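Local coordinates for acetyltransferase, GNAT family (Colwellia psychrerythraea, PDB 3IWG) that probably transfers an acyl group, most likely acetyl from acetyl-CoA as GNAT-family enzymes do, to an acceptor that the structure alone does not identify, at the interface of chains A and B. Coordinates in Å, arbitrary orientation; residue numbers count along the deposited sequence, not the author numbering. Chains: chain A/B, Acetyltransferase, GNAT family.

The interface of chains A and B. Residues chain A 42, 168; chain B 166-167, 170.
A:Met42, a selenomethionine in the 3-10 helix 40-42, reaches across to B:Gln167 and B:Thr170, which lie one turn apart on helix 166-179 of the partner chain. Packing is led by its terminal methyl CE, which sits 3.3 Å from the amide oxygen OE1 of B:Gln167 and 3.4 Å from the hydroxyl OG1 of B:Thr170. Its side chain runs out extended and then bends at the selenium (chi3 72°), a turn that carries CE toward the helix and between these two side chains. Selenium itself stays beside OE1, and the selenomethionine crosses the glutamine side chain at about a right angle. Further back along the chain, CG of A:Met42 rests 4.0 Å from the methyl CG2 of B:Thr170.

Within chain B, the B:Thr170 hydroxyl OG1 donates to the main-chain O of B:Glu166, one turn earlier, at 2.7 Å. The donor stands above the carbonyl plane, and the bond helps to hold the threonine rotation that turns CG2 toward the A:Met42 chain. A valine here lacks the hydroxyl and would probably leave the B:Glu166 carbonyl without this partner and the side chain freer to turn against the CE methyl of A:Met42.

Water 1 provides a polar link between the chains. The indole NE1 of A:Trp168, on helix 166-178, points almost straight at water 1 (2.9 Å to its O, 173° at the hydrogen), which lies in the ring plane at the indole edge. The same water bonds to the main-chain O of B:Gln167 at 3.0 Å and to its side-chain OE1 at 3.1 Å. A bend at chi2 (55°) folds the glutamine back so that both oxygens meet one water.

The patch and its symmetry twin join the two copies in the deposited two-fold dimer, whose biological relevance the structure alone does not establish.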
HETATM    1  N   MSE A  42       6.536  12.186  -3.136  1.00 26.74           N
HETATM    2  CA  MSE A  42       5.559  12.788  -2.195  1.00 27.24           C
HETATM    3  C   MSE A  42       5.888  14.230  -1.797  1.00 27.49           C
HETATM    4  O   MSE A  42       5.015  14.932  -1.325  1.00 27.78           O
HETATM    5  CB  MSE A  42       5.466  11.991  -0.900  1.00 28.27           C
HETATM    6  CG  MSE A  42       5.233  10.495  -1.024  1.00 27.81           C
HETATM    7 SE   MSE A  42       5.416   9.683   0.782  0.60 33.46          SE
HETATM    8  CE  MSE A  42       3.726  10.409   1.542  1.00 30.97           C
ATOM      9  N   TRP A 168      -0.589   0.724   7.172  1.00 30.86           N
ATOM     10  CA  TRP A 168       0.495   0.985   6.211  1.00 29.64           C
ATOM     11  C   TRP A 168       1.210  -0.293   5.704  1.00 28.21           C
ATOM     12  O   TRP A 168       1.312  -0.542   4.489  1.00 27.54           O
ATOM     13  CB  TRP A 168       1.494   1.919   6.839  1.00 28.31           C
ATOM     14  CG  TRP A 168       2.419   2.454   5.860  1.00 30.73           C
ATOM     15  CD1 TRP A 168       2.231   3.549   5.090  1.00 29.30           C
ATOM     16  CD2 TRP A 168       3.693   1.914   5.496  1.00 30.75           C
ATOM     17  NE1 TRP A 168       3.308   3.746   4.289  1.00 31.02           N
ATOM     18  CE2 TRP A 168       4.214   2.743   4.498  1.00 30.17           C
ATOM     19  CE3 TRP A 168       4.427   0.794   5.903  1.00 29.83           C
ATOM     20  CZ2 TRP A 168       5.435   2.511   3.911  1.00 29.73           C
ATOM     21  CZ3 TRP A 168       5.617   0.554   5.330  1.00 30.02           C
ATOM     22  CH2 TRP A 168       6.140   1.419   4.356  1.00 30.45           C
TER
ATOM     23  N   GLU B 166      -2.293  10.511   4.381  1.00 32.53           N
ATOM     24  CA  GLU B 166      -1.497  10.577   3.165  1.00 32.79           C
ATOM     25  C   GLU B 166      -0.567   9.406   2.939  1.00 32.24           C
ATOM     26  O   GLU B 166      -0.399   8.925   1.802  1.00 31.80           O
ATOM     27  CB  GLU B 166      -0.655  11.841   3.194  1.00 33.12           C
ATOM     28  CG  GLU B 166      -1.533  13.090   3.251  1.00 36.77           C
ATOM     29  CD  GLU B 166      -0.855  14.297   2.652  1.00 41.20           C
ATOM     30  OE1 GLU B 166       0.382  14.414   2.788  1.00 44.52           O
ATOM     31  OE2 GLU B 166      -1.563  15.129   2.039  1.00 46.85           O
ATOM     32  N   GLN B 167       0.076   8.990   4.020  1.00 30.80           N
ATOM     33  CA  GLN B 167       1.062   7.947   3.964  1.00 30.40           C
ATOM     34  C   GLN B 167       0.374   6.648   3.508  1.00 28.91           C
ATOM     35  O   GLN B 167       0.857   5.945   2.606  1.00 28.66           O
ATOM     36  CB  GLN B 167       1.656   7.797   5.381  1.00 31.62           C
ATOM     37  CG  GLN B 167       3.106   7.643   5.477  1.00 35.20           C
ATOM     38  CD  GLN B 167       3.855   8.748   4.804  1.00 39.78           C
ATOM     39  OE1 GLN B 167       4.726   8.483   3.982  1.00 41.69           O
ATOM     40  NE2 GLN B 167       3.506   9.996   5.115  1.00 43.12           N
ATOM     41  N   THR B 170      -0.801   6.860  -0.082  1.00 23.19           N
ATOM     42  CA  THR B 170       0.338   6.761  -1.004  1.00 22.47           C
ATOM     43  C   THR B 170       0.532   5.288  -1.379  1.00 22.87           C
ATOM     44  O   THR B 170       0.694   4.956  -2.571  1.00 21.69           O
ATOM     45  CB  THR B 170       1.579   7.404  -0.391  1.00 22.56           C
ATOM     46  OG1 THR B 170       1.323   8.816  -0.241  1.00 22.28           O
ATOM     47  CG2 THR B 170       2.879   7.212  -1.254  1.00 20.86           C
TER
HETATM   48  O   HOH W   1       3.880   5.899   2.396  1.00 32.29           O